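Side-chain contacts in cytochrome c551 (Achromobacter xylosoxidans, PDB 2ZON), which probably carries electrons between redox partners by way of a covalently bound heme whose iron changes oxidation state: residues P42-G47 with Y81-A86; V22-A25 with A31-L34; A50-V55 with A70-L75. All blocks are in the same frame, centred on the assembly; numbering follows the deposited sequence.

How the contacts relate
The three contacts surround one heme, and each touches it. Contact 2 comes first along the chain, closes before the other two open, and joins the end of helix 10-24 to the loop that follows. Contact 3 is nested inside the loop closed by contact 1. Both use helix 72-85, near its start in contact 3 and at its end in contact 1, against the consecutive helices 48-57 and 37-46. Contact 1 lies about 13 Å, centre to centre, from each of the others and touches both. Contacts 2 and 3, with centres about 16 Å apart, lie on opposite sides of the chain's centre and do not touch. Together they join the helices and one loop surrounding the heme.

Contact 1 (P42-G47 with Y81-A86); sequences PFLAQG and YMMDAA. With HEM (protoporphyrin IX containing Fe), chain K.
The ring of Phe-43, on helix 37-46, has one face against a propionate arm of the heme. Carbon CAA of this arm sits over the ring centre, 4.1 Å above its plane. The carboxylate of that arm reaches the ring rim, with Phe-43 CE2 3.3 Å from HEM O1A. Trp-40 meets the Phe-43 ring edge-to-face, and Pro-32 also packs on it. From helix 72-85, Met-82 comes to the same heme. Its SD lies 3.5 Å from HEM CHB, and the bend at chi3 (74°) brings CE beside that meso carbon too.

The two helices themselves meet through Leu-44 and Met-83, whose side chains run past each other in opposite directions. Leu-44 uses one branch: CD1 is 4.2 Å from Met-83 CB. The same CD1 lies 4.3 Å from Ala-86 CB; this one methyl touches both residues. Met-83 is bent at chi3 (88°), and its CE rests 4.0 Å from Gly-47 C. Gly-47 has a positive phi of 93°, where the chain leaves helix 37-46, and it is the N-cap of helix 48-57. Ala-48 and Leu-51 of that helix also pack on Met-83.

No hydrogen bond crosses between the two segments. The helix ends are joined by dispersion and the hydrophobic effect, through methyl and methylene groups, with the Met-83 CE methyl against the backbone of Gly-47 and no directional polar link.

Contact 2 (V22-A25 with A31-L34); sequences VCHA and APKL. With HEM (protoporphyrin IX containing Fe), chain K.
His-24 O, at the end of helix 10-24, is gripped by two groups of the 31-34 loop. Leu-34 N donates a 2.8 Å hydrogen bond to His-24 O, and Lys-33 CA adds a CA-H...O contact. A second hydrogen bond runs from the imidazole: His-24 ND1 donates to Pro-32 O at 2.8 Å, nearly straight at 172°. The acceptor lies in the ring plane, which probably helps to set the ring's rotation about its bond to the iron. With CG anti to the carbonyl carbon (chi1 -75°), NE2 faces the iron and ND1 the loop. Ala-31 CB sits over one face of the ring in a CH-pi contact, 4.0 Å from the centroid.

This is the His end of the CXXCH motif of c-type cytochromes. His-24 NE2 binds the heme iron at 2.1 Å, and Met-62 SD is the other axial ligand. Cys-23 SG is bonded to HEM CAC, one of the thioether links of the heme. The Pro-32 carbonyl probably raises the electron-donating strength of the imidazole, as in other cytochromes c. Away from the heme, a water donates to Ala-25 O at 2.6 Å and to Leu-34 O at 2.8 Å.

Contact 3 (A50-V55 with A70-L75); sequences ALLATV and ADEATL. With HEM (protoporphyrin IX containing Fe), chain K.
Leu-52 and Leu-75 make most of this contact, with Val-55 beside them. They join helix 48-57 to the first turn of the C-terminal helix 72-85, in the all-helical cytochrome c fold, in which helices pack round a heme.

Leu-52 reaches across with both of its methyls. Its CG stands opposite the backbone N (chi1 177°), which sends the branched end out towards the partner helix. There CD1 lies 3.8 Å from Leu-75 CB, and the two side chains cross at about a right angle. CD2 meets the aliphatic part of Glu-72, 4.0 Å from Glu-72 CG. The carboxylate of Glu-72 has a partner of its own: OE2 forms a salt bridge with Arg-76. Arg-76 also packs on Leu-52.

Leu-75 works in two directions. Its CB meets Leu-52, while CD2 runs on to the heme and lies 3.4 Å from HEM CBB, the end of a pyrrole side arm. The same CD2 lies 4.1 Å from Val-55 CG1. Val-55 uses both methyls: CG1 meets Leu-75 CD2 and lies near a heme methyl, and CG2 touches the macrocycle, 3.5 Å from the meso carbon HEM CHB. Val-55 and Leu-75 thus form an apolar part of the heme pocket. No hydrogen bond crosses between the segments. Leu-15 of helix 10-24 packs on Leu-75, and Val-79 on Val-55.

Helix 72-85 begins here with a capped end. Asp-71 is its N-cap, and OD1 accepts two bonds from Thr-74. The backbone Thr-74 N meets OD1 almost head-on, in line with its C-O bond, and Thr-74 OG1 donates to Asp-71 OD1 at 2.8 Å from above the carboxylate plane, 38° out of it.

Contact 1 (P42-G47 with Y81-A86)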
loop_
_atom_site.group_PDB
_atom_site.type_symbol
_atom_site.label_atom_id
_atom_site.label_comp_id
_atom_site.label_asym_id
_atom_site.label_seq_id
_atom_site.Cartn_x
_atom_site.Cartn_y
_atom_site.Cartn_z
ATOM N N PRO D 42 -12.708 -38.217 23.321
ATOM C CA PRO D 42 -11.739 -39.218 23.803
ATOM C C PRO D 42 -10.771 -38.676 24.867
ATOM O O PRO D 42 -10.345 -39.433 25.752
ATOM C CB PRO D 42 -10.990 -39.654 22.531
ATOM C CG PRO D 42 -11.246 -38.611 21.532
ATOM C CD PRO D 42 -12.541 -37.938 21.880
ATOM N N PHE D 43 -10.456 -37.381 24.794
ATOM C CA PHE D 43 -9.555 -36.747 25.763
ATOM C C PHE D 43 -10.208 -36.622 27.128
ATOM O O PHE D 43 -9.598 -36.929 28.150
ATOM C CB PHE D 43 -9.086 -35.383 25.256
ATOM C CG PHE D 43 -8.311 -35.454 23.975
ATOM C CD1 PHE D 43 -8.669 -34.674 22.889
ATOM C CD2 PHE D 43 -7.220 -36.317 23.852
ATOM C CE1 PHE D 43 -7.958 -34.744 21.703
ATOM C CE2 PHE D 43 -6.495 -36.389 22.663
ATOM C CZ PHE D 43 -6.865 -35.609 21.590
ATOM N N LEU D 44 -11.463 -36.186 27.134
ATOM C CA LEU D 44 -12.252 -36.147 28.357
ATOM C C LEU D 44 -12.284 -37.517 29.042
ATOM O O LEU D 44 -12.227 -37.612 30.274
ATOM C CB LEU D 44 -13.671 -35.662 28.052
ATOM C CG LEU D 44 -13.984 -34.162 28.125
ATOM C CD1 LEU D 44 -12.923 -33.259 27.475
ATOM C CD2 LEU D 44 -15.366 -33.889 27.546
ATOM N N ALA D 45 -12.362 -38.566 28.228
ATOM C CA ALA D 45 -12.427 -39.945 28.725
ATOM C C ALA D 45 -11.103 -40.429 29.338
ATOM O O ALA D 45 -11.108 -41.296 30.224
ATOM C CB ALA D 45 -12.882 -40.871 27.620
ATOM N N GLN D 46 -9.981 -39.867 28.873
ATOM C CA GLN D 46 -8.664 -40.142 29.461
ATOM C C GLN D 46 -8.547 -39.544 30.858
ATOM O O GLN D 46 -7.821 -40.070 31.712
ATOM C CB GLN D 46 -7.547 -39.563 28.590
ATOM C CG GLN D 46 -7.407 -40.195 27.223
ATOM C CD GLN D 46 -6.298 -39.557 26.410
ATOM O OE1 GLN D 46 -6.462 -39.299 25.220
ATOM N NE2 GLN D 46 -5.161 -39.291 27.053
ATOM N N GLY D 47 -9.238 -38.428 31.074
ATOM C CA GLY D 47 -9.222 -37.745 32.354
ATOM C C GLY D 47 -8.170 -36.655 32.411
ATOM O O GLY D 47 -7.224 -36.633 31.607
ATOM N N TYR D 81 -9.879 -25.527 31.784
ATOM C CA TYR D 81 -10.622 -24.581 30.953
ATOM C C TYR D 81 -10.919 -25.205 29.580
ATOM O O TYR D 81 -12.024 -25.062 29.026
ATOM C CB TYR D 81 -9.810 -23.290 30.787
ATOM C CG TYR D 81 -10.345 -22.354 29.723
ATOM C CD1 TYR D 81 -11.488 -21.577 29.947
ATOM C CD2 TYR D 81 -9.693 -22.228 28.494
ATOM C CE1 TYR D 81 -11.968 -20.697 28.962
ATOM C CE2 TYR D 81 -10.164 -21.369 27.521
ATOM C CZ TYR D 81 -11.298 -20.611 27.751
ATOM O OH TYR D 81 -11.738 -19.760 26.755
ATOM N N MET D 82 -9.919 -25.894 29.037
ATOM C CA MET D 82 -10.053 -26.500 27.708
ATOM C C MET D 82 -11.095 -27.625 27.722
ATOM O O MET D 82 -11.994 -27.654 26.865
ATOM C CB MET D 82 -8.687 -26.951 27.193
ATOM C CG MET D 82 -7.774 -25.759 26.944
ATOM S SD MET D 82 -6.115 -26.231 26.437
ATOM C CE MET D 82 -6.427 -26.754 24.745
ATOM N N MET D 83 -10.999 -28.503 28.722
ATOM C CA MET D 83 -11.985 -29.567 28.943
ATOM C C MET D 83 -13.404 -28.986 29.098
ATOM O O MET D 83 -14.345 -29.464 28.460
ATOM C CB MET D 83 -11.606 -30.399 30.180
ATOM C CG MET D 83 -10.313 -31.211 30.038
ATOM S SD MET D 83 -9.778 -32.068 31.539
ATOM C CE MET D 83 -10.651 -33.630 31.387
ATOM N N ASP D 84 -13.545 -27.945 29.926
ATOM C CA ASP D 84 -14.833 -27.281 30.159
ATOM C C ASP D 84 -15.490 -26.824 28.842
ATOM O O ASP D 84 -16.694 -26.998 28.630
ATOM C CB ASP D 84 -14.635 -26.085 31.110
ATOM C CG ASP D 84 -15.915 -25.299 31.356
ATOM O OD1 ASP D 84 -16.688 -25.663 32.271
ATOM O OD2 ASP D 84 -16.131 -24.293 30.650
ATOM N N ALA D 85 -14.691 -26.262 27.945
ATOM C CA ALA D 85 -15.219 -25.699 26.699
ATOM C C ALA D 85 -15.774 -26.792 25.764
ATOM O O ALA D 85 -16.545 -26.506 24.845
ATOM C CB ALA D 85 -14.137 -24.855 25.998
ATOM N N ALA D 86 -15.390 -28.034 26.032
ATOM C CA ALA D 86 -15.720 -29.184 25.193
ATOM C C ALA D 86 -16.928 -29.957 25.716
ATOM O O ALA D 86 -17.380 -30.925 25.085
ATOM C CB ALA D 86 -14.526 -30.105 25.101
HETATM C CHA HEM K . -2.735 -31.565 22.302
HETATM C CHB HEM K . -3.413 -28.470 25.920
HETATM C CHC HEM K . -0.211 -25.519 23.907
HETATM C CHD HEM K . -0.448 -28.093 19.872
HETATM C C1A HEM K . -3.192 -31.060 23.522
HETATM C C2A HEM K . -3.966 -31.715 24.483
HETATM C C3A HEM K . -4.146 -30.814 25.512
HETATM C C4A HEM K . -3.487 -29.640 25.179
HETATM C CMA HEM K . -4.928 -31.020 26.822
HETATM C CAA HEM K . -4.499 -33.141 24.383
HETATM C CBA HEM K . -3.424 -34.135 24.770
HETATM C CGA HEM K . -3.435 -35.305 23.786
HETATM O O1A HEM K . -3.505 -35.040 22.565
HETATM O O2A HEM K . -3.382 -36.437 24.288
HETATM C C1B HEM K . -2.529 -27.405 25.780
HETATM C C2B HEM K . -2.271 -26.405 26.700
HETATM C C3B HEM K . -1.335 -25.556 26.146
HETATM C C4B HEM K . -1.086 -26.046 24.858
HETATM C CMB HEM K . -2.903 -26.341 28.113
HETATM C CAB HEM K . -0.794 -24.267 26.767
HETATM C CBB HEM K . -0.181 -24.442 28.169
HETATM C C1C HEM K . 0.017 -25.887 22.579
HETATM C C2C HEM K . 0.770 -25.217 21.616
HETATM C C3C HEM K . 0.732 -25.949 20.439
HETATM C C4C HEM K . -0.077 -27.056 20.728
HETATM C CMC HEM K . 1.501 -23.887 21.861
HETATM C CAC HEM K . 1.362 -25.485 19.124
HETATM C CBC HEM K . 2.881 -25.271 19.090
HETATM C C1D HEM K . -1.017 -29.332 20.162
HETATM C C2D HEM K . -1.103 -30.451 19.335
HETATM C C3D HEM K . -1.755 -31.457 20.015
HETATM C C4D HEM K . -2.069 -30.923 21.264
HETATM C CMD HEM K . -0.550 -30.538 17.901
HETATM C CAD HEM K . -2.058 -32.891 19.523
HETATM C CBD HEM K . -0.814 -33.770 19.737
HETATM C CGD HEM K . -0.735 -34.976 18.777
HETATM O O1D HEM K . -1.709 -35.759 18.766
HETATM O O2D HEM K . 0.301 -35.098 18.075
HETATM N NA HEM K . -2.926 -29.822 23.973
HETATM N NB HEM K . -1.797 -27.163 24.674
HETATM N NC HEM K . -0.488 -26.995 22.012
HETATM N ND HEM K . -1.609 -29.653 21.323
HETATM FE FE HEM K . -1.747 -28.426 22.994
#

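Contact 2 (V22-A25 with A31-L34)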
loop_
_atom_site.group_PDB
_atom_site.type_symbol
_atom_site.label_atom_id
_atom_site.label_comp_id
_atom_site.label_asym_id
_atom_site.label_seq_id
_atom_site.Cartn_x
_atom_site.Cartn_y
_atom_site.Cartn_z
ATOM N N VAL D 22 -2.672 -20.042 20.449
ATOM C CA VAL D 22 -2.023 -19.922 19.133
ATOM C C VAL D 22 -2.230 -21.164 18.267
ATOM O O VAL D 22 -2.397 -21.043 17.054
ATOM C CB VAL D 22 -0.538 -19.482 19.198
ATOM C CG1 VAL D 22 0.328 -20.528 19.868
ATOM C CG2 VAL D 22 -0.034 -19.179 17.790
ATOM N N CYS D 23 -2.265 -22.339 18.896
ATOM C CA CYS D 23 -2.514 -23.595 18.183
ATOM C C CYS D 23 -3.936 -24.140 18.323
ATOM O O CYS D 23 -4.468 -24.797 17.406
ATOM C CB CYS D 23 -1.540 -24.650 18.655
ATOM S SG CYS D 23 0.200 -24.247 18.373
ATOM N N HIS D 24 -4.552 -23.884 19.472
ATOM C CA HIS D 24 -5.811 -24.547 19.777
ATOM C C HIS D 24 -7.064 -23.776 19.344
ATOM O O HIS D 24 -8.167 -24.337 19.375
ATOM C CB HIS D 24 -5.856 -24.955 21.263
ATOM C CG HIS D 24 -5.000 -26.142 21.592
ATOM N ND1 HIS D 24 -5.422 -27.442 21.406
ATOM C CD2 HIS D 24 -3.754 -26.224 22.114
ATOM C CE1 HIS D 24 -4.474 -28.273 21.796
ATOM N NE2 HIS D 24 -3.453 -27.560 22.241
ATOM N N ALA D 25 -6.906 -22.515 18.935
ATOM C CA ALA D 25 -8.038 -21.713 18.420
ATOM C C ALA D 25 -8.557 -22.294 17.108
ATOM O O ALA D 25 -9.709 -22.714 17.004
ATOM C CB ALA D 25 -7.640 -20.261 18.221
ATOM N N ALA D 31 -3.994 -29.722 16.132
ATOM C CA ALA D 31 -4.302 -29.576 17.553
ATOM C C ALA D 31 -5.825 -29.628 17.726
ATOM O O ALA D 31 -6.561 -29.033 16.920
ATOM C CB ALA D 31 -3.731 -28.264 18.101
ATOM N N PRO D 32 -6.307 -30.364 18.747
ATOM C CA PRO D 32 -7.763 -30.391 18.951
ATOM C C PRO D 32 -8.260 -28.995 19.287
ATOM O O PRO D 32 -7.783 -28.384 20.245
ATOM C CB PRO D 32 -7.950 -31.346 20.134
ATOM C CG PRO D 32 -6.607 -31.445 20.797
ATOM C CD PRO D 32 -5.586 -31.194 19.725
ATOM N N LYS D 33 -9.184 -28.483 18.478
ATOM C CA LYS D 33 -9.643 -27.102 18.610
ATOM C C LYS D 33 -10.462 -26.902 19.875
ATOM O O LYS D 33 -11.212 -27.798 20.287
ATOM C CB LYS D 33 -10.455 -26.680 17.388
ATOM C CG LYS D 33 -9.683 -26.766 16.084
ATOM C CD LYS D 33 -10.614 -26.670 14.875
ATOM C CE LYS D 33 -11.137 -25.249 14.648
ATOM N NZ LYS D 33 -12.246 -24.841 15.587
ATOM N N LEU D 34 -10.305 -25.729 20.490
ATOM C CA LEU D 34 -11.074 -25.376 21.678
ATOM C C LEU D 34 -12.549 -25.467 21.333
ATOM O O LEU D 34 -12.994 -24.864 20.354
ATOM C CB LEU D 34 -10.759 -23.949 22.146
ATOM C CG LEU D 34 -11.337 -23.526 23.508
ATOM C CD1 LEU D 34 -10.524 -24.112 24.673
ATOM C CD2 LEU D 34 -11.453 -22.005 23.632
HETATM C CHA HEM K . -2.735 -31.565 22.302
HETATM C CHB HEM K . -3.413 -28.470 25.920
HETATM C CHC HEM K . -0.211 -25.519 23.907
HETATM C CHD HEM K . -0.448 -28.093 19.872
HETATM C C1A HEM K . -3.192 -31.060 23.522
HETATM C C2A HEM K . -3.966 -31.715 24.483
HETATM C C3A HEM K . -4.146 -30.814 25.512
HETATM C C4A HEM K . -3.487 -29.640 25.179
HETATM C CMA HEM K . -4.928 -31.020 26.822
HETATM C CAA HEM K . -4.499 -33.141 24.383
HETATM C CBA HEM K . -3.424 -34.135 24.770
HETATM C CGA HEM K . -3.435 -35.305 23.786
HETATM O O1A HEM K . -3.505 -35.040 22.565
HETATM O O2A HEM K . -3.382 -36.437 24.288
HETATM C C1B HEM K . -2.529 -27.405 25.780
HETATM C C2B HEM K . -2.271 -26.405 26.700
HETATM C C3B HEM K . -1.335 -25.556 26.146
HETATM C C4B HEM K . -1.086 -26.046 24.858
HETATM C CMB HEM K . -2.903 -26.341 28.113
HETATM C CAB HEM K . -0.794 -24.267 26.767
HETATM C CBB HEM K . -0.181 -24.442 28.169
HETATM C C1C HEM K . 0.017 -25.887 22.579
HETATM C C2C HEM K . 0.770 -25.217 21.616
HETATM C C3C HEM K . 0.732 -25.949 20.439
HETATM C C4C HEM K . -0.077 -27.056 20.728
HETATM C CMC HEM K . 1.501 -23.887 21.861
HETATM C CAC HEM K . 1.362 -25.485 19.124
HETATM C CBC HEM K . 2.881 -25.271 19.090
HETATM C C1D HEM K . -1.017 -29.332 20.162
HETATM C C2D HEM K . -1.103 -30.451 19.335
HETATM C C3D HEM K . -1.755 -31.457 20.015
HETATM C C4D HEM K . -2.069 -30.923 21.264
HETATM C CMD HEM K . -0.550 -30.538 17.901
HETATM C CAD HEM K . -2.058 -32.891 19.523
HETATM C CBD HEM K . -0.814 -33.770 19.737
HETATM C CGD HEM K . -0.735 -34.976 18.777
HETATM O O1D HEM K . -1.709 -35.759 18.766
HETATM O O2D HEM K . 0.301 -35.098 18.075
HETATM N NA HEM K . -2.926 -29.822 23.973
HETATM N NB HEM K . -1.797 -27.163 24.674
HETATM N NC HEM K . -0.488 -26.995 22.012
HETATM N ND HEM K . -1.609 -29.653 21.323
HETATM FE FE HEM K . -1.747 -28.426 22.994
HETATM O O HOH W 1 -11.853 -23.084 18.500
#

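Contact 3 (A50-V55 with A70-L75)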
loop_
_atom_site.group_PDB
_atom_site.type_symbol
_atom_site.label_atom_id
_atom_site.label_comp_id
_atom_site.label_asym_id
_atom_site.label_seq_id
_atom_site.Cartn_x
_atom_site.Cartn_y
_atom_site.Cartn_z
ATOM N N ALA D 50 -4.148 -37.374 32.985
ATOM C CA ALA D 50 -3.470 -37.865 31.784
ATOM C C ALA D 50 -3.189 -36.732 30.801
ATOM O O ALA D 50 -2.093 -36.655 30.233
ATOM C CB ALA D 50 -4.294 -38.971 31.112
ATOM N N LEU D 51 -4.186 -35.868 30.603
ATOM C CA LEU D 51 -4.050 -34.722 29.707
ATOM C C LEU D 51 -2.945 -33.781 30.199
ATOM O O LEU D 51 -2.089 -33.349 29.412
ATOM C CB LEU D 51 -5.381 -33.966 29.567
ATOM C CG LEU D 51 -6.569 -34.734 28.978
ATOM C CD1 LEU D 51 -7.762 -33.792 28.814
ATOM C CD2 LEU D 51 -6.226 -35.445 27.651
ATOM N N LEU D 52 -2.951 -33.498 31.502
ATOM C CA LEU D 52 -1.928 -32.642 32.108
ATOM C C LEU D 52 -0.523 -33.223 31.915
ATOM O O LEU D 52 0.409 -32.492 31.569
ATOM C CB LEU D 52 -2.219 -32.368 33.592
ATOM C CG LEU D 52 -1.168 -31.544 34.361
ATOM C CD1 LEU D 52 -1.037 -30.103 33.807
ATOM C CD2 LEU D 52 -1.500 -31.502 35.823
ATOM N N ALA D 53 -0.390 -34.532 32.104
ATOM C CA ALA D 53 0.895 -35.230 31.878
ATOM C C ALA D 53 1.397 -35.084 30.442
ATOM O O ALA D 53 2.592 -34.904 30.199
ATOM C CB ALA D 53 0.781 -36.709 32.262
ATOM N N THR D 54 0.479 -35.161 29.490
ATOM C CA THR D 54 0.821 -34.949 28.090
ATOM C C THR D 54 1.300 -33.515 27.818
ATOM O O THR D 54 2.250 -33.309 27.051
ATOM C CB THR D 54 -0.371 -35.319 27.191
ATOM O OG1 THR D 54 -0.678 -36.706 27.402
ATOM C CG2 THR D 54 -0.048 -35.085 25.711
ATOM N N VAL D 55 0.642 -32.533 28.443
ATOM C CA VAL D 55 1.003 -31.118 28.249
ATOM C C VAL D 55 2.409 -30.872 28.786
ATOM O O VAL D 55 3.243 -30.276 28.106
ATOM C CB VAL D 55 -0.031 -30.163 28.901
ATOM C CG1 VAL D 55 0.459 -28.713 28.904
ATOM C CG2 VAL D 55 -1.367 -30.267 28.165
ATOM N N ALA D 70 4.809 -21.857 32.697
ATOM C CA ALA D 70 3.778 -21.883 33.747
ATOM C C ALA D 70 4.025 -23.035 34.707
ATOM O O ALA D 70 4.582 -24.064 34.322
ATOM C CB ALA D 70 2.408 -22.018 33.124
ATOM N N ASP D 71 3.596 -22.869 35.954
ATOM C CA ASP D 71 3.693 -23.966 36.892
ATOM C C ASP D 71 2.608 -25.036 36.668
ATOM O O ASP D 71 1.645 -24.835 35.894
ATOM C CB ASP D 71 3.825 -23.467 38.356
ATOM C CG ASP D 71 2.525 -22.903 38.936
ATOM O OD1 ASP D 71 1.471 -22.987 38.290
ATOM O OD2 ASP D 71 2.580 -22.372 40.075
ATOM N N GLU D 72 2.788 -26.188 37.306
ATOM C CA GLU D 72 1.879 -27.307 37.111
ATOM C C GLU D 72 0.433 -26.936 37.442
ATOM O O GLU D 72 -0.483 -27.305 36.702
ATOM C CB GLU D 72 2.362 -28.522 37.920
ATOM C CG GLU D 72 1.642 -29.823 37.615
ATOM C CD GLU D 72 1.893 -30.860 38.701
ATOM O OE1 GLU D 72 3.064 -31.279 38.853
ATOM O OE2 GLU D 72 0.938 -31.216 39.428
ATOM N N ALA D 73 0.217 -26.199 38.540
ATOM C CA ALA D 73 -1.147 -25.801 38.914
ATOM C C ALA D 73 -1.816 -24.913 37.855
ATOM O O ALA D 73 -3.028 -25.017 37.620
ATOM C CB ALA D 73 -1.154 -25.098 40.269
ATOM N N THR D 74 -1.034 -24.021 37.242
ATOM C CA THR D 74 -1.597 -23.105 36.259
ATOM C C THR D 74 -1.896 -23.916 34.995
ATOM O O THR D 74 -2.933 -23.732 34.365
ATOM C CB THR D 74 -0.650 -21.934 35.951
ATOM O OG1 THR D 74 -0.371 -21.211 37.161
ATOM C CG2 THR D 74 -1.276 -20.967 34.928
ATOM N N LEU D 75 -0.967 -24.806 34.624
ATOM C CA LEU D 75 -1.215 -25.703 33.489
ATOM C C LEU D 75 -2.449 -26.589 33.728
ATOM O O LEU D 75 -3.247 -26.797 32.816
ATOM C CB LEU D 75 0.021 -26.562 33.164
ATOM C CG LEU D 75 1.241 -25.823 32.602
ATOM C CD1 LEU D 75 2.510 -26.668 32.687
ATOM C CD2 LEU D 75 1.015 -25.392 31.172
HETATM C CHA HEM K . -2.735 -31.565 22.302
HETATM C CHB HEM K . -3.413 -28.470 25.920
HETATM C CHC HEM K . -0.211 -25.519 23.907
HETATM C CHD HEM K . -0.448 -28.093 19.872
HETATM C C1A HEM K . -3.192 -31.060 23.522
HETATM C C2A HEM K . -3.966 -31.715 24.483
HETATM C C3A HEM K . -4.146 -30.814 25.512
HETATM C C4A HEM K . -3.487 -29.640 25.179
HETATM C CMA HEM K . -4.928 -31.020 26.822
HETATM C CAA HEM K . -4.499 -33.141 24.383
HETATM C CBA HEM K . -3.424 -34.135 24.770
HETATM C CGA HEM K . -3.435 -35.305 23.786
HETATM O O1A HEM K . -3.505 -35.040 22.565
HETATM O O2A HEM K . -3.382 -36.437 24.288
HETATM C C1B HEM K . -2.529 -27.405 25.780
HETATM C C2B HEM K . -2.271 -26.405 26.700
HETATM C C3B HEM K . -1.335 -25.556 26.146
HETATM C C4B HEM K . -1.086 -26.046 24.858
HETATM C CMB HEM K . -2.903 -26.341 28.113
HETATM C CAB HEM K . -0.794 -24.267 26.767
HETATM C CBB HEM K . -0.181 -24.442 28.169
HETATM C C1C HEM K . 0.017 -25.887 22.579
HETATM C C2C HEM K . 0.770 -25.217 21.616
HETATM C C3C HEM K . 0.732 -25.949 20.439
HETATM C C4C HEM K . -0.077 -27.056 20.728
HETATM C CMC HEM K . 1.501 -23.887 21.861
HETATM C CAC HEM K . 1.362 -25.485 19.124
HETATM C CBC HEM K . 2.881 -25.271 19.090
HETATM C C1D HEM K . -1.017 -29.332 20.162
HETATM C C2D HEM K . -1.103 -30.451 19.335
HETATM C C3D HEM K . -1.755 -31.457 20.015
HETATM C C4D HEM K . -2.069 -30.923 21.264
HETATM C CMD HEM K . -0.550 -30.538 17.901
HETATM C CAD HEM K . -2.058 -32.891 19.523
HETATM C CBD HEM K . -0.814 -33.770 19.737
HETATM C CGD HEM K . -0.735 -34.976 18.777
HETATM O O1D HEM K . -1.709 -35.759 18.766
HETATM O O2D HEM K . 0.301 -35.098 18.075
HETATM N NA HEM K . -2.926 -29.822 23.973
HETATM N NB HEM K . -1.797 -27.163 24.674
HETATM N NC HEM K . -0.488 -26.995 22.012
HETATM N ND HEM K . -1.609 -29.653 21.323
HETATM FE FE HEM K . -1.747 -28.426 22.994
#